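Local coordinates for protein dihydrodipicolinate synthase (Agrobacterium tumefaciens, PDB 3B4U) that probably catalyses the aldolase-type condensation of pyruvate with aspartate semialdehyde in lysine biosynthesis, at residues V81-A92 with W121-I129; L149-K158 with H177-L188. All coordinates share one frame; numbering follows the deposited sequence. Where two conformers were deposited one is given.

Both contacts pair neighbouring helices on the outside of one parallel eight-stranded barrel, each joining helices that follow successive strands. Interaction 1 (81-92 with 121-129) sits beside the second subunit and a magnesium ion; interaction 2 (149-158 with 177-188) touches no other protein chain of the assembly. Both are partly buried, yet their chemistry differs. The helices of interaction 1 meet through alanine, isoleucine, valine and tryptophan, with no direct hydrogen bond between segments, whereas those of interaction 2 add two salt bridges and two histidines that hydrogen-bond across the interface. They touch where Phe122 CB packs on Leu157 CD2 at 3.7 Å.

Interaction 1: residues V81-A92 with W121-I129; sequences VDSIEDAADQSA and WFSAVFSKI. With MG (magnesium ion), chain C.
Ile84 and Trp121 pass alongside each other in opposite directions, Ile84 CG1 lying 3.7 Å from Trp121 CD1 while Ile84 CD1 turns away from the indole to touch Ala124 CB. The indole extends along the start of segment 81-92 because Trp121 CG stands anti to its backbone N (chi1 -172°). Its six-membered ring ends against Ala87 CB, 3.7 Å from Trp121 CH2, and Val125 CG2 of its own helix lies over one ring face. At the pyrrole edge, in the ring plane, a water accepts weakly from Trp121 NE1 and donates to Asp82 O, linking the indole to the loop before helix 84-92. Ser83 caps that helix, its OG accepting from Asp86 N at 3.2 Å.

The two helices belong to consecutive strand-helix units of the TIM barrel, following strands 75-79 and 101-104, and cross at -48°. Ala88 lets them approach closely: its CB fits against Lys128 CG at 3.5 Å, and its CA is 5.1 Å from that of Ile129. Further along, Ile129 CG1 stands beside the backbone N, anti to the carbonyl carbon (chi1 -66°), and carries CD1 to within 3.6 Å of Ser91 CB. Ser91 OG turns back to Ala87 O, which it and Ser91 N grip from opposite faces of the carbonyl plane. A water that donates to Glu85 OE2 accepts weakly from Lys128 NZ.

Asp82 OD2 binds magnesium at 2.1 Å together with three waters and Asp82 OD2 of the second subunit, while OD1 of the Asp82 in this chain accepts from Ser108 N of the same chain.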
loop_
_atom_site.group_PDB
_atom_site.type_symbol
_atom_site.label_atom_id
_atom_site.label_comp_id
_atom_site.label_asym_id
_atom_site.label_seq_id
_atom_site.Cartn_x
_atom_site.Cartn_y
_atom_site.Cartn_z
ATOM N N VAL B 81 3.843 0.996 5.101
ATOM C CA VAL B 81 3.014 2.131 4.641
ATOM C C VAL B 81 3.673 2.889 3.498
ATOM O O VAL B 81 4.804 2.588 3.054
ATOM C CB VAL B 81 2.651 3.060 5.802
ATOM C CG1 VAL B 81 1.809 2.288 6.815
ATOM C CG2 VAL B 81 3.905 3.642 6.423
ATOM N N ASP B 82 2.945 3.855 2.964
ATOM C CA ASP B 82 3.360 4.469 1.702
ATOM C C ASP B 82 3.779 5.919 1.818
ATOM O O ASP B 82 4.331 6.467 0.868
ATOM C CB ASP B 82 2.267 4.298 0.657
ATOM C CG ASP B 82 1.825 2.852 0.579
ATOM O OD1 ASP B 82 2.736 1.984 0.551
ATOM O OD2 ASP B 82 0.608 2.591 0.588
ATOM N N SER B 83 3.544 6.551 2.955
ATOM C CA SER B 83 3.904 7.947 3.133
ATOM C C SER B 83 5.073 8.053 4.077
ATOM O O SER B 83 5.258 7.256 5.015
ATOM C CB SER B 83 2.710 8.752 3.683
ATOM O OG SER B 83 2.361 8.319 4.988
ATOM N N ILE B 84 5.859 9.111 3.861
ATOM C CA ILE B 84 6.968 9.440 4.725
ATOM C C ILE B 84 6.469 9.679 6.144
ATOM O O ILE B 84 7.073 9.187 7.109
ATOM C CB ILE B 84 7.710 10.689 4.159
ATOM C CG1 ILE B 84 8.436 10.312 2.853
ATOM C CG2 ILE B 84 8.672 11.274 5.200
ATOM C CD1 ILE B 84 8.719 11.513 1.946
ATOM N N GLU B 85 5.407 10.467 6.296
ATOM C CA GLU B 85 4.904 10.824 7.623
ATOM C C GLU B 85 4.506 9.600 8.412
ATOM O O GLU B 85 4.876 9.441 9.573
ATOM C CB GLU B 85 3.720 11.791 7.490
ATOM C CG GLU B 85 3.172 12.225 8.834
ATOM C CD GLU B 85 2.153 13.337 8.684
ATOM O OE1 GLU B 85 1.046 13.082 8.180
ATOM O OE2 GLU B 85 2.471 14.491 9.079
ATOM N N ASP B 86 3.748 8.712 7.795
ATOM C CA ASP B 86 3.261 7.552 8.553
ATOM C C ASP B 86 4.392 6.546 8.808
ATOM O O ASP B 86 4.442 5.961 9.877
ATOM C CB ASP B 86 2.121 6.859 7.835
ATOM C CG ASP B 86 0.855 7.630 7.873
ATOM O OD1 ASP B 86 0.850 8.838 8.125
ATOM O OD2 ASP B 86 -0.190 6.987 7.668
ATOM N N ALA B 87 5.306 6.375 7.859
ATOM C CA ALA B 87 6.415 5.468 8.094
ATOM C C ALA B 87 7.290 5.984 9.219
ATOM O O ALA B 87 7.723 5.220 10.094
ATOM C CB ALA B 87 7.247 5.281 6.821
ATOM N N ALA B 88 7.550 7.291 9.224
ATOM C CA ALA B 88 8.327 7.861 10.301
ATOM C C ALA B 88 7.612 7.785 11.651
ATOM O O ALA B 88 8.214 7.474 12.655
ATOM C CB ALA B 88 8.701 9.283 9.970
ATOM N N ASP B 89 6.314 8.058 11.661
ATOM C CA ASP B 89 5.575 8.066 12.913
ATOM C C ASP B 89 5.543 6.675 13.525
ATOM O O ASP B 89 5.801 6.499 14.711
ATOM C CB ASP B 89 4.150 8.581 12.721
ATOM C CG ASP B 89 4.064 10.099 12.571
ATOM O OD1 ASP B 89 5.086 10.821 12.744
ATOM O OD2 ASP B 89 2.943 10.554 12.265
ATOM N N GLN B 90 5.259 5.666 12.705
ATOM C CA GLN B 90 5.191 4.277 13.208
ATOM C C GLN B 90 6.577 3.839 13.674
ATOM O O GLN B 90 6.738 3.194 14.715
ATOM C CB GLN B 90 4.644 3.305 12.145
ATOM C CG GLN B 90 3.187 3.502 11.812
ATOM C CD GLN B 90 2.655 2.415 10.876
ATOM O OE1 GLN B 90 3.312 1.417 10.618
ATOM N NE2 GLN B 90 1.433 2.594 10.407
ATOM N N SER B 91 7.598 4.166 12.907
ATOM C CA SER B 91 8.977 3.793 13.269
ATOM C C SER B 91 9.393 4.465 14.567
ATOM O O SER B 91 9.944 3.806 15.455
ATOM C CB SER B 91 9.931 4.168 12.159
ATOM O OG SER B 91 9.691 3.445 10.961
ATOM N N ALA B 92 9.169 5.772 14.669
ATOM C CA ALA B 92 9.561 6.503 15.879
ATOM C C ALA B 92 8.868 5.964 17.117
ATOM O O ALA B 92 9.483 5.835 18.178
ATOM C CB ALA B 92 9.305 8.005 15.700
ATOM N N TRP B 121 13.145 8.623 -0.533
ATOM C CA TRP B 121 12.053 8.297 0.382
ATOM C C TRP B 121 12.616 7.834 1.736
ATOM O O TRP B 121 12.222 8.329 2.785
ATOM C CB TRP B 121 11.181 7.180 -0.195
ATOM C CG TRP B 121 9.940 6.923 0.599
ATOM C CD1 TRP B 121 8.756 7.569 0.459
ATOM C CD2 TRP B 121 9.753 5.944 1.618
ATOM N NE1 TRP B 121 7.840 7.045 1.332
ATOM C CE2 TRP B 121 8.428 6.058 2.066
ATOM C CE3 TRP B 121 10.567 4.980 2.193
ATOM C CZ2 TRP B 121 7.882 5.203 3.031
ATOM C CZ3 TRP B 121 10.037 4.131 3.153
ATOM C CH2 TRP B 121 8.700 4.260 3.560
ATOM N N PHE B 122 13.539 6.866 1.702
ATOM C CA PHE B 122 14.131 6.402 2.942
ATOM C C PHE B 122 14.827 7.548 3.678
ATOM O O PHE B 122 14.692 7.687 4.882
ATOM C CB PHE B 122 15.103 5.248 2.681
ATOM C CG PHE B 122 14.457 3.915 2.412
ATOM C CD1 PHE B 122 13.797 3.227 3.420
ATOM C CD2 PHE B 122 14.495 3.363 1.150
ATOM C CE1 PHE B 122 13.195 2.009 3.181
ATOM C CE2 PHE B 122 13.904 2.144 0.909
ATOM C CZ PHE B 122 13.266 1.468 1.919
ATOM N N SER B 123 15.583 8.356 2.947
ATOM C CA SER B 123 16.238 9.496 3.583
ATOM C C SER B 123 15.252 10.416 4.285
ATOM O O SER B 123 15.489 10.859 5.406
ATOM C CB SER B 123 17.006 10.307 2.553
ATOM O OG SER B 123 17.660 11.394 3.192
ATOM N N ALA B 124 14.127 10.702 3.635
ATOM C CA ALA B 124 13.115 11.577 4.231
ATOM C C ALA B 124 12.481 10.947 5.463
ATOM O O ALA B 124 12.229 11.629 6.451
ATOM C CB ALA B 124 12.056 11.923 3.202
ATOM N N VAL B 125 12.249 9.641 5.423
ATOM C CA VAL B 125 11.725 8.936 6.602
ATOM C C VAL B 125 12.715 9.051 7.762
ATOM O O VAL B 125 12.315 9.394 8.872
ATOM C CB VAL B 125 11.422 7.449 6.281
ATOM C CG1 VAL B 125 11.086 6.665 7.554
ATOM C CG2 VAL B 125 10.266 7.368 5.294
ATOM N N PHE B 126 13.981 8.807 7.511
ATOM C CA PHE B 126 14.987 8.847 8.565
ATOM C C PHE B 126 15.119 10.251 9.150
ATOM O O PHE B 126 15.213 10.399 10.376
ATOM C CB PHE B 126 16.332 8.330 8.061
ATOM C CG PHE B 126 16.297 6.929 7.508
ATOM C CD1 PHE B 126 15.308 5.999 7.868
ATOM C CD2 PHE B 126 17.230 6.552 6.579
ATOM C CE1 PHE B 126 15.267 4.756 7.298
ATOM C CE2 PHE B 126 17.203 5.309 6.010
ATOM C CZ PHE B 126 16.218 4.404 6.389
ATOM N N SER B 127 15.104 11.270 8.293
ATOM C CA SER B 127 15.158 12.658 8.760
ATOM C C SER B 127 13.976 12.980 9.644
ATOM O O SER B 127 14.122 13.684 10.655
ATOM C CB SER B 127 15.187 13.616 7.569
ATOM O OG SER B 127 15.208 14.964 8.020
ATOM N N LYS B 128 12.785 12.531 9.254
ATOM C CA LYS B 128 11.581 12.780 10.007
ATOM C C LYS B 128 11.572 12.047 11.351
ATOM O O LYS B 128 11.132 12.601 12.364
ATOM C CB LYS B 128 10.367 12.405 9.165
ATOM C CG LYS B 128 9.059 12.771 9.806
ATOM C CD LYS B 128 8.896 14.267 9.977
ATOM C CE LYS B 128 7.476 14.638 10.397
ATOM N NZ LYS B 128 7.310 16.122 10.415
ATOM N N ILE B 129 12.067 10.816 11.392
ATOM C CA ILE B 129 12.220 10.121 12.690
ATOM C C ILE B 129 13.106 10.961 13.612
ATOM O O ILE B 129 12.795 11.138 14.804
ATOM C CB ILE B 129 12.808 8.715 12.524
ATOM C CG1 ILE B 129 11.841 7.789 11.766
ATOM C CG2 ILE B 129 13.136 8.100 13.893
ATOM C CD1 ILE B 129 12.467 6.538 11.296
HETATM MG MG MG C . -0.354 0.800 1.177
HETATM O O HOH W 1 5.871 8.866 0.052
HETATM O O HOH W 2 1.433 0.072 1.862
HETATM O O HOH W 3 4.921 15.506 8.426
HETATM O O HOH W 4 0.059 -0.263 -0.565
HETATM O O HOH W 5 -0.745 1.859 2.932
#

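Interaction 2: residues L149-K158 with H177-L188; sequences LSVELVGRLK and HTERLLKEHGDL
Val151 meets the opposite helix as a knob among His177, Arg180, Leu181 and His185. Both its methyls lie against one face of the Arg180 guanidinium; CG2 also meets the His177 ring and Leu181 CD2, 4.0 Å away from the latter. A bend at chi3 brings the end of Arg180 over this valine, and in the conformers given NH2, at the edge of the group, donates to Glu152 OE2 at 2.9 Å. NH2 comes to OE2 from above the carboxylate plane, 57° out of it, in a salt bridge whose two side chains are probably mobile. A water that accepts from Val151 N also bonds weakly to Glu152 OE1 and Arg180 NH1.

The helices, running at 27° to each other, flank strand 165-170 in the beta/alpha barrel: Val154 and Leu181 both pack on Val168 of that strand, and helix 115-129 covers Leu153 and Leu157. Near their N-terminal ends His177 NE2 donates to Leu149 O at 3.1 Å.

His185 is the answering knob, held among Val151, Val154, Gly155 and Lys158. Val154 CG1 makes a CH-pi contact over one face of its imidazole, 4.1 Å from the centroid, and Glu184 CB lies over the other. Bonds at both ring nitrogens favour this rotation: NE2 donates weakly to Val151 O, and ND1 accepts from Lys158 NZ at 2.9 Å, almost in the ring plane. Bare of a side chain, Gly155 admits CE1 of this ring to 3.2 Å from its CA.

Lys158 runs out with CG anti to the backbone N (chi1 -175°), and a bend at chi3 turns NZ to His185 and Asp187. Its CD rests 3.7 Å from Leu188 CG, and NZ forms a salt bridge with the syn lone pair of Asp187 OD1 at 2.8 Å.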
loop_
_atom_site.group_PDB
_atom_site.type_symbol
_atom_site.label_atom_id
_atom_site.label_comp_id
_atom_site.label_asym_id
_atom_site.label_seq_id
_atom_site.Cartn_x
_atom_site.Cartn_y
_atom_site.Cartn_z
ATOM N N LEU B 149 14.666 -3.700 -3.730
ATOM C CA LEU B 149 15.753 -2.906 -3.167
ATOM C C LEU B 149 17.059 -3.458 -3.711
ATOM O O LEU B 149 17.551 -4.491 -3.278
ATOM C CB LEU B 149 15.710 -2.930 -1.639
ATOM C CG LEU B 149 14.376 -2.573 -0.980
ATOM C CD1 LEU B 149 14.498 -2.646 0.535
ATOM C CD2 LEU B 149 13.868 -1.228 -1.452
ATOM N N SER B 150 17.616 -2.779 -4.686
ATOM C CA SER B 150 18.816 -3.257 -5.341
ATOM C C SER B 150 20.008 -3.272 -4.398
ATOM O O SER B 150 20.049 -2.551 -3.402
ATOM C CB SER B 150 19.137 -2.396 -6.556
ATOM O OG SER B 150 19.596 -1.127 -6.134
ATOM N N VAL B 151 20.999 -4.091 -4.732
ATOM C CA VAL B 151 22.253 -4.086 -3.992
ATOM C C VAL B 151 22.850 -2.687 -3.957
ATOM O O VAL B 151 23.333 -2.222 -2.924
ATOM C CB VAL B 151 23.245 -5.121 -4.578
ATOM C CG1 VAL B 151 24.595 -5.024 -3.888
ATOM C CG2 VAL B 151 22.655 -6.548 -4.472
ATOM N N GLU B 152 22.774 -1.987 -5.082
ATOM C CA GLU B 152 23.306 -0.642 -5.196
ATOM C C GLU B 152 22.572 0.319 -4.237
ATOM O O GLU B 152 23.194 1.138 -3.556
ATOM C CB GLU B 152 23.193 -0.193 -6.653
ATOM C CG GLU B 152 24.127 -0.950 -7.606
ATOM C CD GLU B 152 23.680 -2.370 -8.098
ATOM O OE1 GLU B 152 22.559 -2.930 -7.879
ATOM O OE2 GLU B 152 24.527 -2.963 -8.791
ATOM N N LEU B 153 21.245 0.220 -4.186
ATOM C CA LEU B 153 20.465 1.044 -3.266
ATOM C C LEU B 153 20.838 0.749 -1.831
ATOM O O LEU B 153 21.010 1.661 -1.037
ATOM C CB LEU B 153 18.969 0.814 -3.500
ATOM C CG LEU B 153 18.095 1.597 -2.513
ATOM C CD1 LEU B 153 18.263 3.122 -2.621
ATOM C CD2 LEU B 153 16.638 1.210 -2.716
ATOM N N VAL B 154 20.938 -0.535 -1.481
ATOM C CA VAL B 154 21.347 -0.911 -0.111
ATOM C C VAL B 154 22.694 -0.252 0.211
ATOM O O VAL B 154 22.852 0.303 1.279
ATOM C CB VAL B 154 21.390 -2.414 0.069
ATOM C CG1 VAL B 154 22.020 -2.770 1.387
ATOM C CG2 VAL B 154 19.980 -3.022 -0.037
ATOM N N GLY B 155 23.632 -0.255 -0.741
ATOM C CA GLY B 155 24.941 0.383 -0.518
ATOM C C GLY B 155 24.807 1.875 -0.284
ATOM O O GLY B 155 25.478 2.412 0.572
ATOM N N ARG B 156 23.967 2.562 -1.055
ATOM C CA ARG B 156 23.733 3.982 -0.871
ATOM C C ARG B 156 23.155 4.266 0.497
ATOM O O ARG B 156 23.499 5.218 1.159
ATOM C CB ARG B 156 22.876 4.579 -1.988
ATOM C CG ARG B 156 23.556 4.540 -3.349
ATOM C CD ARG B 156 22.591 4.775 -4.485
ATOM N NE ARG B 156 22.085 6.141 -4.474
ATOM C CZ ARG B 156 21.154 6.592 -5.312
ATOM N NH1 ARG B 156 20.521 5.767 -6.133
ATOM N NH2 ARG B 156 20.809 7.862 -5.305
ATOM N N LEU B 157 22.201 3.438 0.931
ATOM C CA LEU B 157 21.587 3.609 2.236
ATOM C C LEU B 157 22.589 3.371 3.364
ATOM O O LEU B 157 22.623 4.123 4.331
ATOM C CB LEU B 157 20.380 2.679 2.375
ATOM C CG LEU B 157 19.199 3.013 1.462
ATOM C CD1 LEU B 157 18.157 1.856 1.522
ATOM C CD2 LEU B 157 18.585 4.323 1.803
ATOM N N LYS B 158 23.361 2.301 3.252
ATOM C CA LYS B 158 24.365 1.989 4.274
ATOM C C LYS B 158 25.389 3.104 4.395
ATOM O O LYS B 158 25.772 3.479 5.490
ATOM C CB LYS B 158 25.046 0.683 3.913
ATOM C CG LYS B 158 26.017 0.179 4.932
ATOM C CD LYS B 158 26.658 -1.127 4.508
ATOM C CE LYS B 158 27.928 -0.943 3.672
ATOM N NZ LYS B 158 28.439 -2.275 3.227
ATOM N N HIS B 177 21.148 -12.158 -6.177
ATOM C CA HIS B 177 21.013 -10.924 -5.406
ATOM C C HIS B 177 21.524 -11.115 -3.975
ATOM O O HIS B 177 22.377 -10.370 -3.496
ATOM C CB HIS B 177 19.536 -10.544 -5.403
ATOM C CG HIS B 177 19.246 -9.287 -4.656
ATOM N ND1 HIS B 177 18.863 -9.227 -3.329
ATOM C CD2 HIS B 177 19.301 -8.011 -5.103
ATOM C CE1 HIS B 177 18.697 -7.952 -3.007
ATOM N NE2 HIS B 177 18.947 -7.202 -4.061
ATOM N N THR B 178 21.036 -12.144 -3.298
ATOM C CA THR B 178 21.411 -12.397 -1.914
ATOM C C THR B 178 22.923 -12.538 -1.754
ATOM O O THR B 178 23.506 -12.024 -0.788
ATOM C CB THR B 178 20.720 -13.652 -1.388
ATOM O OG1 THR B 178 19.339 -13.599 -1.738
ATOM C CG2 THR B 178 20.868 -13.786 0.105
ATOM N N GLU B 179 23.554 -13.277 -2.668
ATOM C CA GLU B 179 24.984 -13.494 -2.552
ATOM C C GLU B 179 25.781 -12.177 -2.639
ATOM O O GLU B 179 26.795 -12.040 -1.972
ATOM C CB GLU B 179 25.453 -14.544 -3.564
ATOM C CG GLU B 179 25.617 -14.104 -4.964
ATOM C CD GLU B 179 26.272 -15.172 -5.826
ATOM O OE1 GLU B 179 27.023 -15.972 -5.266
ATOM O OE2 GLU B 179 26.020 -15.184 -7.026
ATOM N N ARG B 180 25.331 -11.240 -3.483
ATOM C CA ARG B 180 25.907 -9.892 -3.570
ATOM C C ARG B 180 25.652 -9.086 -2.313
ATOM O O ARG B 180 26.524 -8.349 -1.869
ATOM C CB ARG B 180 25.335 -9.138 -4.764
ATOM C CG ARG B 180 25.804 -9.698 -6.072
ATOM C CD ARG B 180 25.141 -9.017 -7.231
ATOM N NE ARG B 180 25.621 -7.649 -7.347
ATOM C CZ ARG B 180 24.859 -6.565 -7.433
ATOM N NH1 ARG B 180 23.535 -6.648 -7.425
ATOM N NH2 ARG B 180 25.437 -5.373 -7.534
ATOM N N LEU B 181 24.441 -9.215 -1.735
ATOM C CA LEU B 181 24.196 -8.566 -0.448
ATOM C C LEU B 181 25.205 -9.040 0.570
ATOM O O LEU B 181 25.684 -8.261 1.371
ATOM C CB LEU B 181 22.775 -8.815 0.098
ATOM C CG LEU B 181 21.618 -8.125 -0.602
ATOM C CD1 LEU B 181 20.352 -8.559 0.118
ATOM C CD2 LEU B 181 21.764 -6.604 -0.603
ATOM N N LEU B 182 25.509 -10.332 0.592
ATOM C CA LEU B 182 26.460 -10.840 1.554
ATOM C C LEU B 182 27.883 -10.338 1.281
ATOM O O LEU B 182 28.577 -9.920 2.212
ATOM C CB LEU B 182 26.384 -12.368 1.622
ATOM C CG LEU B 182 25.051 -12.899 2.182
ATOM C CD1 LEU B 182 24.885 -14.381 1.850
ATOM C CD2 LEU B 182 24.928 -12.634 3.698
ATOM N N LYS B 183 28.308 -10.335 0.016
ATOM C CA LYS B 183 29.669 -9.853 -0.313
ATOM C C LYS B 183 29.888 -8.373 -0.084
ATOM O O LYS B 183 30.953 -7.954 0.368
ATOM C CB LYS B 183 29.976 -10.166 -1.777
ATOM C CG LYS B 183 30.142 -11.627 -2.057
ATOM C CD LYS B 183 30.257 -11.856 -3.569
ATOM C CE LYS B 183 30.462 -13.292 -3.937
ATOM N NZ LYS B 183 30.587 -13.440 -5.426
ATOM N N GLU B 184 28.895 -7.584 -0.496
ATOM C CA GLU B 184 29.012 -6.146 -0.456
ATOM C C GLU B 184 28.571 -5.580 0.869
ATOM O O GLU B 184 29.110 -4.559 1.283
ATOM C CB GLU B 184 28.214 -5.495 -1.572
ATOM C CG GLU B 184 28.629 -5.898 -2.940
ATOM C CD GLU B 184 30.018 -5.469 -3.307
ATOM O OE1 GLU B 184 30.517 -4.412 -2.851
ATOM O OE2 GLU B 184 30.617 -6.245 -4.066
ATOM N N HIS B 185 27.563 -6.206 1.519
ATOM C CA HIS B 185 26.888 -5.619 2.659
ATOM C C HIS B 185 26.717 -6.603 3.789
ATOM O O HIS B 185 25.905 -6.385 4.666
ATOM C CB HIS B 185 25.539 -5.030 2.230
ATOM C CG HIS B 185 25.679 -4.088 1.092
ATOM N ND1 HIS B 185 26.529 -3.005 1.150
ATOM C CD2 HIS B 185 25.125 -4.079 -0.145
ATOM C CE1 HIS B 185 26.496 -2.373 -0.011
ATOM N NE2 HIS B 185 25.641 -2.993 -0.811
ATOM N N GLY B 186 27.569 -7.612 3.852
ATOM C CA GLY B 186 27.491 -8.583 4.922
ATOM C C GLY B 186 27.981 -8.094 6.264
ATOM O O GLY B 186 27.855 -8.806 7.229
ATOM N N ASP B 187 28.456 -6.848 6.308
ATOM C CA ASP B 187 28.685 -6.116 7.548
ATOM C C ASP B 187 27.380 -5.748 8.245
ATOM O O ASP B 187 27.359 -5.493 9.443
ATOM C CB ASP B 187 29.593 -4.888 7.320
ATOM C CG ASP B 187 29.101 -3.915 6.256
ATOM O OD1 ASP B 187 28.641 -4.287 5.191
ATOM O OD2 ASP B 187 29.266 -2.691 6.473
ATOM N N LEU B 188 26.296 -5.707 7.482
ATOM C CA LEU B 188 24.955 -5.484 8.009
ATOM C C LEU B 188 24.356 -6.833 8.354
ATOM O O LEU B 188 24.894 -7.880 8.047
ATOM C CB LEU B 188 24.101 -4.797 6.960
ATOM C CG LEU B 188 24.602 -3.446 6.464
ATOM C CD1 LEU B 188 23.557 -2.884 5.480
ATOM C CD2 LEU B 188 24.925 -2.537 7.633
HETATM O O HOH W 6 20.522 -5.619 -7.318
HETATM O O HOH W 7 21.846 -4.714 -9.443
#